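Local coordinates for vacuolar protein sorting-associated protein IST1 (Saccharomyces cerevisiae, PDB 3GGY) that regulates the recruitment of the ATPase VPS4 to the ESCRT-III complex during a late step of cargo sorting into multivesicular bodies, at residues L45-E50 / K186-S190; S37-V41 / R56-L60; E68-L73 / K154-C159; L16-I20 / C77-L81; F8-L12 / L131-K135. All coordinates share one frame; numbering follows the deposited sequence.

Contact 1: residues L45-E50 / K186-S190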
# COMPACT_ATOMS: atom_id res chain seq x y z
N LEU A 45 -20.57 -19.56 -0.74
CA LEU A 45 -20.75 -20.45 -1.87
C LEU A 45 -21.50 -21.71 -1.45
O LEU A 45 -22.41 -22.15 -2.14
CB LEU A 45 -19.40 -20.84 -2.48
CG LEU A 45 -18.60 -19.70 -3.13
CD1 LEU A 45 -17.22 -20.20 -3.53
CD2 LEU A 45 -19.36 -19.16 -4.34
N LEU A 46 -21.13 -22.27 -0.30
CA LEU A 46 -21.78 -23.47 0.20
C LEU A 46 -23.26 -23.25 0.45
O LEU A 46 -24.05 -24.21 0.39
CB LEU A 46 -21.12 -23.94 1.51
CG LEU A 46 -19.66 -24.40 1.44
CD1 LEU A 46 -19.22 -24.87 2.83
CD2 LEU A 46 -19.52 -25.54 0.43
N THR A 47 -23.65 -22.01 0.72
CA THR A 47 -25.04 -21.68 0.99
C THR A 47 -25.77 -21.00 -0.17
O THR A 47 -26.80 -20.34 0.04
CB THR A 47 -25.19 -20.81 2.27
OG1 THR A 47 -24.33 -19.66 2.19
CG2 THR A 47 -24.81 -21.63 3.49
N ASN A 48 -25.24 -21.15 -1.37
CA ASN A 48 -25.84 -20.61 -2.58
C ASN A 48 -26.01 -19.09 -2.66
O ASN A 48 -26.88 -18.61 -3.38
CB ASN A 48 -27.21 -21.27 -2.80
CG ASN A 48 -27.13 -22.79 -2.85
OD1 ASN A 48 -28.13 -23.48 -2.62
ND2 ASN A 48 -25.95 -23.32 -3.16
N LYS A 49 -25.18 -18.35 -1.93
CA LYS A 49 -25.26 -16.89 -1.95
C LYS A 49 -24.24 -16.37 -2.96
O LYS A 49 -23.23 -15.77 -2.59
CB LYS A 49 -24.99 -16.33 -0.55
CG LYS A 49 -26.00 -16.79 0.49
CD LYS A 49 -25.66 -16.26 1.88
CE LYS A 49 -26.70 -16.68 2.91
NZ LYS A 49 -26.36 -16.17 4.27
N GLU A 50 -24.53 -16.60 -4.23
CA GLU A 50 -23.65 -16.20 -5.33
C GLU A 50 -23.36 -14.71 -5.43
O GLU A 50 -22.21 -14.30 -5.54
CB GLU A 50 -24.23 -16.71 -6.65
CG GLU A 50 -24.52 -18.21 -6.60
CD GLU A 50 -23.27 -19.04 -6.35
OE1 GLU A 50 -22.39 -18.59 -5.58
OE2 GLU A 50 -23.16 -20.15 -6.91
N LYS A 186 -21.32 -26.01 -6.33
CA LYS A 186 -21.41 -24.74 -5.62
C LYS A 186 -20.54 -23.66 -6.25
O LYS A 186 -20.93 -22.49 -6.28
CB LYS A 186 -21.03 -24.93 -4.15
CG LYS A 186 -21.91 -25.92 -3.39
CD LYS A 186 -23.37 -25.47 -3.37
CE LYS A 186 -24.21 -26.41 -2.51
NZ LYS A 186 -25.67 -26.09 -2.57
N LEU A 187 -19.37 -24.03 -6.73
CA LEU A 187 -18.48 -23.05 -7.34
C LEU A 187 -18.97 -22.67 -8.73
O LEU A 187 -18.94 -21.50 -9.11
CB LEU A 187 -17.05 -23.58 -7.44
CG LEU A 187 -16.11 -22.52 -8.02
CD1 LEU A 187 -16.05 -21.34 -7.06
CD2 LEU A 187 -14.74 -23.08 -8.26
N GLU A 188 -19.41 -23.66 -9.50
CA GLU A 188 -19.90 -23.41 -10.85
C GLU A 188 -21.07 -22.43 -10.87
O GLU A 188 -21.16 -21.57 -11.75
CB GLU A 188 -20.32 -24.71 -11.52
CG GLU A 188 -19.16 -25.56 -11.99
CD GLU A 188 -18.29 -24.84 -13.01
OE1 GLU A 188 -18.84 -24.30 -14.00
OE2 GLU A 188 -17.06 -24.81 -12.83
N ASN A 189 -21.96 -22.55 -9.89
CA ASN A 189 -23.12 -21.67 -9.83
C ASN A 189 -22.73 -20.21 -9.58
O ASN A 189 -23.53 -19.31 -9.82
CB ASN A 189 -24.10 -22.14 -8.74
CG ASN A 189 -24.70 -23.50 -9.04
OD1 ASN A 189 -24.82 -23.90 -10.20
ND2 ASN A 189 -25.11 -24.21 -7.99
N SER A 190 -21.50 -19.97 -9.12
CA SER A 190 -21.04 -18.60 -8.85
C SER A 190 -20.29 -17.98 -10.02
O SER A 190 -20.12 -16.75 -10.08
CB SER A 190 -20.13 -18.59 -7.62
OG SER A 190 -18.89 -19.22 -7.91
O HOH W 1 -20.44 -14.77 -7.86
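L45 meets segment 186-190 with both of its branches, and this is the close-packed part of the contact. CD1 of L45 lies alongside CD1 of L187, 3.9 Å away, the two leucines pointing the same way; CD2 of L45 presses on CB of S190 at 3.4 Å, tighter than ordinary van der Waals contact. The hydroxyl of S190 is used within its own segment. With chi1 at 70° OG sits between the backbone N and the carbonyl carbon, and it donates to O of L187 over 2.6 Å, an oxygen that also accepts from N of S190. Behind this, L187 leans on L173, K174 and A177 of helix 166-179.

Two margins are looser. On one, next to the exposed residues L46 and N48, K186 bends at chi2 (-61°) and then runs extended alongside the last carbonyls of helix 8-46, its CD 3.7 Å from O of L45 and its CE 3.6 Å from O of L46. On the other, a water donates to O of E50 and to O of S190, 3.0 Å from each, and so bridges the two backbones where CA of E50 and CA of S190 are 5.0 Å apart.

What K186 passes is a Schellman motif: N48, at positive phi, takes the C-prime place, its N bonded to O of L45 and N of K49 to O of L44. The helix thus stops and turns into helix 50-82, as at the tip of a helical hairpin.

Contact 2: residues S37-V41 / R56-L60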
# COMPACT_ATOMS: atom_id res chain seq x y z
N SER A 37 -11.68 -13.63 5.25
CA SER A 37 -12.60 -13.26 4.19
C SER A 37 -12.74 -14.38 3.17
O SER A 37 -13.83 -14.64 2.66
CB SER A 37 -12.13 -11.99 3.49
OG SER A 37 -12.12 -10.90 4.40
N ARG A 38 -11.63 -15.05 2.87
CA ARG A 38 -11.65 -16.15 1.92
C ARG A 38 -12.51 -17.30 2.46
O ARG A 38 -13.28 -17.91 1.72
CB ARG A 38 -10.22 -16.63 1.64
CG ARG A 38 -9.44 -15.65 0.74
CD ARG A 38 -7.97 -16.03 0.58
NE ARG A 38 -7.30 -15.13 -0.36
CZ ARG A 38 -7.27 -15.32 -1.68
NH1 ARG A 38 -7.85 -16.38 -2.22
NH2 ARG A 38 -6.68 -14.43 -2.46
N ARG A 39 -12.39 -17.57 3.75
CA ARG A 39 -13.19 -18.63 4.38
C ARG A 39 -14.67 -18.27 4.28
O ARG A 39 -15.52 -19.12 4.05
CB ARG A 39 -12.86 -18.77 5.86
CG ARG A 39 -11.42 -19.05 6.20
CD ARG A 39 -11.26 -19.12 7.71
NE ARG A 39 -12.05 -20.21 8.29
CZ ARG A 39 -12.41 -20.29 9.56
NH1 ARG A 39 -12.06 -19.34 10.42
NH2 ARG A 39 -13.11 -21.33 9.99
N GLN A 40 -14.96 -16.99 4.48
CA GLN A 40 -16.34 -16.52 4.44
C GLN A 40 -16.93 -16.57 3.04
O GLN A 40 -18.14 -16.78 2.88
CB GLN A 40 -16.41 -15.11 5.04
CG GLN A 40 -15.87 -15.08 6.47
CD GLN A 40 -15.83 -13.69 7.08
OE1 GLN A 40 -15.34 -12.74 6.47
NE2 GLN A 40 -16.33 -13.57 8.31
N VAL A 41 -16.10 -16.38 2.02
CA VAL A 41 -16.57 -16.46 0.64
C VAL A 41 -16.95 -17.92 0.40
O VAL A 41 -17.96 -18.21 -0.22
CB VAL A 41 -15.48 -16.05 -0.37
CG1 VAL A 41 -15.89 -16.43 -1.79
CG2 VAL A 41 -15.24 -14.54 -0.30
N ARG A 56 -18.11 -9.99 -2.11
CA ARG A 56 -17.07 -10.23 -1.12
C ARG A 56 -15.71 -10.42 -1.79
O ARG A 56 -14.68 -9.99 -1.27
CB ARG A 56 -17.41 -11.45 -0.27
CG ARG A 56 -16.68 -11.48 1.05
CD ARG A 56 -17.17 -10.35 1.95
NE ARG A 56 -17.91 -10.86 3.10
CZ ARG A 56 -17.34 -11.41 4.16
NH1 ARG A 56 -16.02 -11.53 4.22
NH2 ARG A 56 -18.08 -11.85 5.17
N VAL A 57 -15.72 -11.08 -2.94
CA VAL A 57 -14.47 -11.31 -3.67
C VAL A 57 -13.94 -9.98 -4.21
O VAL A 57 -12.73 -9.73 -4.17
CB VAL A 57 -14.69 -12.31 -4.83
CG1 VAL A 57 -13.49 -12.32 -5.76
CG2 VAL A 57 -14.91 -13.69 -4.24
N GLU A 58 -14.82 -9.13 -4.70
CA GLU A 58 -14.38 -7.83 -5.21
C GLU A 58 -13.64 -7.07 -4.11
O GLU A 58 -12.61 -6.45 -4.36
CB GLU A 58 -15.58 -7.03 -5.71
CG GLU A 58 -16.32 -7.74 -6.84
CD GLU A 58 -17.49 -6.94 -7.38
OE1 GLU A 58 -18.37 -6.56 -6.58
OE2 GLU A 58 -17.52 -6.69 -8.61
N THR A 59 -14.17 -7.13 -2.89
CA THR A 59 -13.56 -6.46 -1.75
C THR A 59 -12.23 -7.11 -1.42
O THR A 59 -11.24 -6.43 -1.14
CB THR A 59 -14.49 -6.52 -0.53
OG1 THR A 59 -15.74 -5.89 -0.84
CG2 THR A 59 -13.86 -5.83 0.67
N LEU A 60 -12.20 -8.44 -1.44
CA LEU A 60 -10.98 -9.19 -1.15
C LEU A 60 -9.86 -8.83 -2.13
O LEU A 60 -8.70 -8.71 -1.75
CB LEU A 60 -11.28 -10.69 -1.21
CG LEU A 60 -10.11 -11.67 -1.08
CD1 LEU A 60 -9.36 -11.42 0.22
CD2 LEU A 60 -10.65 -13.09 -1.13
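The amide of Q40 and the guanidinium of R56 meet with their planes 88° apart. OE1 of Q40 lies at the guanidinium edge, almost exactly in its plane, and accepts two N-H groups: a fairly straight bond from NH1 of R56 (2.6 Å) and a weak one from NH2 of R56 (3.2 Å). Relative to the amide, NH1 stands above the carbonyl plane, 42° out of it. S37 shares the same edge, its CA 3.8 Å from NH1 of R56. The second guanidinium, that of R38, is met over a face: CD2 of L60 sits 4.0 Å above its plane, displaced toward the rim, while the same methyl touches CG of R38 at 3.4 Å.

These residues lie on the two long arms of a helical hairpin, the core element of ESCRT-III-like domains. The short segments run nearly antiparallel at 162°, with axes 10.1 Å apart at closest approach. Next to the polar pair, V41 packs between the arms: its CG2 lies on CG of R56 at 3.6 Å, and its CG1 reaches CG2 of V57 at 3.8 Å.

R56 can serve both layers because its chain is folded, with bends at chi2 and chi3, so that the methylenes lie along V41 while the head swings over to Q40. R38 instead stretches out from CG to NE, and its NH2 forms a salt bridge with D64 farther along the second arm. Helix 166-179 covers this side of the hairpin, Y172 touching both R38 and V57, and I176 resting against R38.

Contact 3: residues E68-L73 / K154-C159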
# COMPACT_ATOMS: atom_id res chain seq x y z
N GLU A 68 -0.33 -5.47 -0.73
CA GLU A 68 0.86 -5.36 -1.56
C GLU A 68 1.41 -3.94 -1.45
O GLU A 68 2.63 -3.74 -1.41
CB GLU A 68 0.52 -5.67 -3.02
CG GLU A 68 -0.03 -7.06 -3.23
CD GLU A 68 -0.28 -7.37 -4.69
OE1 GLU A 68 -0.92 -6.54 -5.38
OE2 GLU A 68 0.15 -8.45 -5.16
N LEU A 69 0.52 -2.95 -1.41
CA LEU A 69 0.96 -1.56 -1.28
C LEU A 69 1.74 -1.40 0.02
O LEU A 69 2.82 -0.83 0.03
CB LEU A 69 -0.24 -0.60 -1.27
CG LEU A 69 0.01 0.87 -0.93
CD1 LEU A 69 0.90 1.52 -1.98
CD2 LEU A 69 -1.34 1.62 -0.84
N LEU A 70 1.18 -1.92 1.11
CA LEU A 70 1.84 -1.83 2.41
C LEU A 70 3.22 -2.48 2.39
O LEU A 70 4.15 -1.97 3.02
CB LEU A 70 0.98 -2.49 3.49
CG LEU A 70 -0.41 -1.88 3.72
CD1 LEU A 70 -1.10 -2.61 4.87
CD2 LEU A 70 -0.27 -0.40 4.04
N GLU A 71 3.37 -3.59 1.68
CA GLU A 71 4.66 -4.27 1.61
C GLU A 71 5.69 -3.39 0.91
O GLU A 71 6.84 -3.29 1.35
CB GLU A 71 4.52 -5.60 0.86
CG GLU A 71 3.49 -6.53 1.48
CD GLU A 71 3.28 -7.81 0.69
OE1 GLU A 71 3.31 -7.75 -0.56
OE2 GLU A 71 3.06 -8.87 1.31
N ILE A 72 5.26 -2.74 -0.16
CA ILE A 72 6.16 -1.86 -0.90
C ILE A 72 6.53 -0.64 -0.06
O ILE A 72 7.69 -0.22 -0.01
CB ILE A 72 5.50 -1.40 -2.22
CG1 ILE A 72 5.18 -2.62 -3.09
CG2 ILE A 72 6.43 -0.43 -2.95
CD1 ILE A 72 4.25 -2.33 -4.26
N LEU A 73 5.55 -0.06 0.62
CA LEU A 73 5.83 1.12 1.44
C LEU A 73 6.80 0.78 2.57
O LEU A 73 7.63 1.61 2.95
CB LEU A 73 4.52 1.70 2.01
CG LEU A 73 3.52 2.22 0.97
CD1 LEU A 73 2.29 2.76 1.70
CD2 LEU A 73 4.17 3.31 0.10
N LYS A 154 3.26 2.00 -10.29
CA LYS A 154 2.82 0.88 -9.45
C LYS A 154 2.12 1.37 -8.18
O LYS A 154 1.10 0.82 -7.77
CB LYS A 154 4.02 -0.01 -9.07
CG LYS A 154 5.06 0.64 -8.17
CD LYS A 154 6.10 -0.38 -7.72
CE LYS A 154 7.12 0.23 -6.76
NZ LYS A 154 8.14 -0.78 -6.34
N ILE A 155 2.67 2.43 -7.58
CA ILE A 155 2.08 3.00 -6.37
C ILE A 155 0.74 3.67 -6.69
O ILE A 155 -0.23 3.53 -5.96
CB ILE A 155 3.04 4.04 -5.74
CG1 ILE A 155 4.29 3.33 -5.18
CG2 ILE A 155 2.32 4.82 -4.64
CD1 ILE A 155 4.01 2.39 -4.01
N ILE A 156 0.68 4.41 -7.79
CA ILE A 156 -0.56 5.07 -8.15
C ILE A 156 -1.67 4.03 -8.39
O ILE A 156 -2.82 4.23 -8.00
CB ILE A 156 -0.38 5.92 -9.42
CG1 ILE A 156 0.59 7.07 -9.12
CG2 ILE A 156 -1.72 6.45 -9.89
CD1 ILE A 156 0.99 7.88 -10.33
N LYS A 157 -1.31 2.91 -9.00
CA LYS A 157 -2.26 1.85 -9.31
C LYS A 157 -2.74 1.08 -8.08
O LYS A 157 -3.89 0.66 -8.02
CB LYS A 157 -1.64 0.87 -10.31
CG LYS A 157 -1.27 1.51 -11.64
CD LYS A 157 -2.49 2.09 -12.35
CE LYS A 157 -3.52 1.01 -12.67
NZ LYS A 157 -4.73 1.57 -13.33
N LYS A 158 -1.85 0.88 -7.11
CA LYS A 158 -2.25 0.15 -5.92
C LYS A 158 -3.04 1.04 -4.97
O LYS A 158 -3.79 0.55 -4.14
CB LYS A 158 -1.01 -0.42 -5.23
CG LYS A 158 -0.26 -1.41 -6.11
CD LYS A 158 0.70 -2.27 -5.31
CE LYS A 158 1.40 -3.28 -6.21
NZ LYS A 158 0.43 -4.16 -6.93
N CYS A 159 -2.89 2.36 -5.10
CA CYS A 159 -3.64 3.27 -4.25
C CYS A 159 -5.04 3.41 -4.84
O CYS A 159 -6.02 3.56 -4.11
CB CYS A 159 -2.98 4.65 -4.20
SG CYS A 159 -1.54 4.73 -3.13
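I72 and K158 cross at about a right angle, CD1 of I72 lying 3.6 Å from CE of K158, so that the lysine's methylenes serve as apolar surface. Its head has a different task: NZ of K158 bonds to OE1 of E68 at 3.1 Å in a salt bridge, approaching from above the carboxylate plane, 56° out of it. The chain is extended as far as CE and turns only at chi4 (-58°), which carries the ammonium group across to the glutamate.

Deeper in, CD1 of I155 gathers several leucine and isoleucine methyls, touching CD1 of L69 at 3.8 Å and CG2 of I72 at 3.9 Å, with CD2 of L73 slightly farther off. On the other flank, SG of C159 rests 3.9 Å from CD2 of L69.

Helix 153-159 is a short helix packed obliquely against the second arm of the long hairpin of this ESCRT-III-like domain. The local axes run at 143°, nearer antiparallel than perpendicular, and come within 10.0 Å; L69 and K158 have the nearest CA atoms.

The next shell surrounds these side chains. Y76, one turn after I72 on helix 50-82, touches both K154 and I155, and I65, one turn before L69, touches K158. Helix 105-115 closes the buried end: L112 and A115 meet L73, S111 meets I155, and Y114 packs on C159, which F118 also touches.

Contact 4: residues L16-I20 / C77-L81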
# COMPACT_ATOMS: atom_id res chain seq x y z
N LEU A 16 10.51 7.20 10.70
CA LEU A 16 10.66 6.05 9.83
C LEU A 16 10.57 4.73 10.59
O LEU A 16 9.96 3.78 10.12
CB LEU A 16 11.99 6.13 9.07
CG LEU A 16 12.05 7.22 7.99
CD1 LEU A 16 13.48 7.36 7.48
CD2 LEU A 16 11.11 6.87 6.85
N LYS A 17 11.17 4.68 11.78
CA LYS A 17 11.12 3.46 12.57
C LYS A 17 9.69 3.11 12.97
O LYS A 17 9.30 1.95 12.93
CB LYS A 17 12.01 3.58 13.81
CG LYS A 17 13.49 3.48 13.51
CD LYS A 17 14.32 3.53 14.79
CE LYS A 17 15.80 3.39 14.49
NZ LYS A 17 16.12 2.07 13.87
N MET A 18 8.92 4.12 13.35
CA MET A 18 7.54 3.92 13.75
C MET A 18 6.71 3.52 12.53
O MET A 18 5.84 2.65 12.62
CB MET A 18 6.96 5.19 14.38
CG MET A 18 5.52 5.07 14.86
SD MET A 18 5.31 4.15 16.41
CE MET A 18 4.88 2.54 15.82
N CYS A 19 6.98 4.15 11.40
CA CYS A 19 6.24 3.81 10.18
C CYS A 19 6.47 2.35 9.82
O CYS A 19 5.54 1.65 9.43
CB CYS A 19 6.66 4.70 9.02
SG CYS A 19 5.99 6.37 9.11
N ILE A 20 7.70 1.89 9.95
CA ILE A 20 8.03 0.50 9.63
C ILE A 20 7.28 -0.46 10.56
O ILE A 20 6.72 -1.46 10.10
CB ILE A 20 9.55 0.26 9.73
CG1 ILE A 20 10.26 1.01 8.60
CG2 ILE A 20 9.85 -1.23 9.63
CD1 ILE A 20 11.76 0.96 8.68
N CYS A 77 10.36 2.62 3.34
CA CYS A 77 10.72 3.15 4.64
C CYS A 77 12.08 2.64 5.08
O CYS A 77 12.89 3.38 5.63
CB CYS A 77 9.69 2.76 5.70
SG CYS A 77 8.19 3.75 5.63
N GLU A 78 12.32 1.35 4.85
CA GLU A 78 13.60 0.75 5.24
C GLU A 78 14.73 1.37 4.44
O GLU A 78 15.83 1.60 4.97
CB GLU A 78 13.54 -0.76 5.04
CG GLU A 78 12.43 -1.40 5.86
CD GLU A 78 12.35 -2.90 5.70
OE1 GLU A 78 12.42 -3.38 4.55
OE2 GLU A 78 12.20 -3.60 6.73
N LEU A 79 14.47 1.66 3.17
CA LEU A 79 15.47 2.27 2.29
C LEU A 79 15.87 3.63 2.84
O LEU A 79 17.06 3.91 3.02
CB LEU A 79 14.90 2.42 0.88
CG LEU A 79 15.79 3.08 -0.18
CD1 LEU A 79 15.25 2.74 -1.56
CD2 LEU A 79 15.83 4.59 0.02
N LEU A 80 14.88 4.47 3.11
CA LEU A 80 15.13 5.81 3.65
C LEU A 80 15.80 5.75 5.01
O LEU A 80 16.63 6.60 5.34
CB LEU A 80 13.81 6.58 3.76
CG LEU A 80 13.11 6.91 2.44
CD1 LEU A 80 11.79 7.62 2.73
CD2 LEU A 80 14.02 7.79 1.59
N LEU A 81 15.43 4.75 5.81
CA LEU A 81 16.01 4.62 7.15
C LEU A 81 17.51 4.38 7.08
O LEU A 81 18.26 4.91 7.90
CB LEU A 81 15.35 3.46 7.90
CG LEU A 81 15.87 3.23 9.32
CD1 LEU A 81 15.65 4.48 10.16
CD2 LEU A 81 15.16 2.03 9.95
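L16 reaches into the angle between L80 and L81. Its CD1 lies 3.7 Å from N of L81 and 3.8 Å from CB of L80, so it rests on the helix backbone as much as on side chains; CD2 of L16 faces O of C77 from somewhat farther away. V84 and L128 close in on the same leucine from other helices.

K17 begins by pointing off the interface but comes back at its end. The chain runs extended to CE and bends at chi4 (-63°), bringing NZ of K17 within 4.0 Å of CD2 of L81, over an apolar methyl at the exposed margin.

C19 returns to the buried side, its CB 3.8 Å from SG of C77. I20 then makes the tightest fit: CG1 of I20 meets CB of C77 at 3.4 Å, inside usual van der Waals spacing. With CG1 of I20 anti to the carbonyl carbon and chi2 at 174°, CD1 extends toward the second helix, where it touches CG of E78 at 3.7 Å and CD2 of L81 at 3.8 Å.

The axes of these two hairpin arms approach to 9.4 Å and run at 157°. No hydrogen bond links the segments, and the carboxylate of E78 has its salt bridge with R24, one turn beyond I20. Cohesion between the arms here therefore rests on the fit of leucine, isoleucine and cysteine surfaces with the methylenes of E78 and K17, charge being kept to the margins.

Contact 5: residues F8-L12 / L131-K135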
# COMPACT_ATOMS: atom_id res chain seq x y z
N PHE A 8 16.54 17.37 12.95
CA PHE A 8 15.77 16.81 11.85
C PHE A 8 16.06 15.32 11.67
O PHE A 8 15.15 14.50 11.60
CB PHE A 8 16.11 17.54 10.55
CG PHE A 8 15.50 16.91 9.34
CD1 PHE A 8 14.15 17.06 9.07
CD2 PHE A 8 16.28 16.15 8.47
CE1 PHE A 8 13.57 16.45 7.96
CE2 PHE A 8 15.71 15.54 7.36
CZ PHE A 8 14.36 15.70 7.10
N THR A 9 17.35 14.98 11.61
CA THR A 9 17.78 13.60 11.42
C THR A 9 17.23 12.65 12.48
O THR A 9 16.91 11.50 12.17
CB THR A 9 19.32 13.50 11.41
OG1 THR A 9 19.83 14.26 10.32
CG2 THR A 9 19.76 12.05 11.26
N ILE A 10 17.12 13.12 13.71
CA ILE A 10 16.61 12.29 14.79
C ILE A 10 15.10 12.12 14.68
O ILE A 10 14.57 11.02 14.86
CB ILE A 10 16.96 12.88 16.17
CG1 ILE A 10 18.48 12.90 16.35
CG2 ILE A 10 16.31 12.07 17.28
CD1 ILE A 10 18.95 13.53 17.64
N LYS A 11 14.40 13.21 14.37
CA LYS A 11 12.95 13.16 14.22
C LYS A 11 12.58 12.26 13.04
O LYS A 11 11.59 11.54 13.09
CB LYS A 11 12.38 14.56 14.01
CG LYS A 11 12.61 15.50 15.18
CD LYS A 11 11.72 16.74 15.09
CE LYS A 11 11.96 17.51 13.80
NZ LYS A 11 13.37 17.98 13.69
N LEU A 12 13.38 12.32 11.98
CA LEU A 12 13.12 11.50 10.79
C LEU A 12 13.34 10.03 11.10
O LEU A 12 12.54 9.17 10.72
CB LEU A 12 14.03 11.94 9.63
CG LEU A 12 13.90 11.16 8.32
CD1 LEU A 12 12.47 11.27 7.78
CD2 LEU A 12 14.89 11.71 7.30
N LEU A 131 7.81 16.72 7.73
CA LEU A 131 9.27 16.81 7.78
C LEU A 131 9.87 17.25 6.45
O LEU A 131 10.78 18.09 6.43
CB LEU A 131 9.88 15.47 8.18
CG LEU A 131 9.70 15.04 9.64
CD1 LEU A 131 10.19 13.61 9.82
CD2 LEU A 131 10.47 15.99 10.54
N MET A 132 9.37 16.70 5.35
CA MET A 132 9.89 17.05 4.03
C MET A 132 9.46 18.42 3.54
O MET A 132 10.16 19.06 2.75
CB MET A 132 9.52 15.98 2.99
CG MET A 132 10.12 14.61 3.28
SD MET A 132 11.89 14.67 3.70
CE MET A 132 11.79 14.57 5.48
N ALA A 133 8.30 18.88 4.00
CA ALA A 133 7.81 20.21 3.62
C ALA A 133 8.76 21.23 4.24
O ALA A 133 8.98 22.30 3.68
CB ALA A 133 6.39 20.42 4.14
N TRP A 134 9.32 20.89 5.40
CA TRP A 134 10.25 21.78 6.08
C TRP A 134 11.66 21.66 5.49
O TRP A 134 12.33 22.66 5.24
CB TRP A 134 10.31 21.44 7.57
CG TRP A 134 11.35 22.24 8.30
CD1 TRP A 134 11.22 23.52 8.77
CD2 TRP A 134 12.70 21.84 8.58
NE1 TRP A 134 12.41 23.95 9.31
CE2 TRP A 134 13.33 22.94 9.21
CE3 TRP A 134 13.43 20.67 8.36
CZ2 TRP A 134 14.67 22.89 9.62
CZ3 TRP A 134 14.76 20.63 8.77
CH2 TRP A 134 15.37 21.73 9.39
N LYS A 135 12.10 20.42 5.29
CA LYS A 135 13.43 20.13 4.76
C LYS A 135 13.64 20.65 3.35
O LYS A 135 14.66 21.27 3.05
CB LYS A 135 13.68 18.62 4.80
CG LYS A 135 15.10 18.22 4.48
CD LYS A 135 16.06 18.77 5.53
CE LYS A 135 17.50 18.40 5.22
NZ LYS A 135 18.43 18.93 6.25
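F8 is a knob in a hole formed by L131, M132, W134 and K135, and through it the first turn of the long helix 8-46 packs against the end of helix 125-135. The local axes run at 160°, nearly antiparallel, and lie 11.6 Å apart, a spacing that the phenyl ring spans.

Contacts of the ring come first. CD of K135 lies over one face in a CH-pi contact, 3.8 Å from the ring centroid and 15° off the normal; NZ of K135 donates a hydrogen bond to the backbone O of N88. The indole of W134 slides past F8 obliquely, the planes 34° apart, with CZ3 of W134 3.6 Å from CD1 of F8.

Aliphatic packing continues one turn on. CD1 of L131 touches CA of L12 at 3.7 Å, and its other methyl, CD2, meets CE of K11 at 3.9 Å. The lysine is bent at chi3 and chi4, and its NZ hydrogen-bonds to O of I6.

I109, I113 and F140 also touch M132. This methionine, itself bent at chi2 and chi3, brings its methyl to the ring edge, near the ring plane, with CE of M132 3.2 Å from CZ of F8.

Helix 8-46 runs the length of the domain and meets, in chain order, contacts 5, 4, 2 and 1; helix 50-82 returns beside it through contacts 2, 3 and 4. Contact 2 is nested within contact 4, and contact 4 within contact 5, as expected of a hairpin extended by a later helix. Contacts 1 and 5 mark the two ends, their centres 53 Å apart, whereas contact 3 lies only 4 Å from the chain's centre. Neighbouring centres along the rod are 13 to 20 Å apart. Contacts 1, 3 and 5 bring later helices onto the hairpin, so chain regions distant in sequence complete one elongated ESCRT-III-like N-terminal domain.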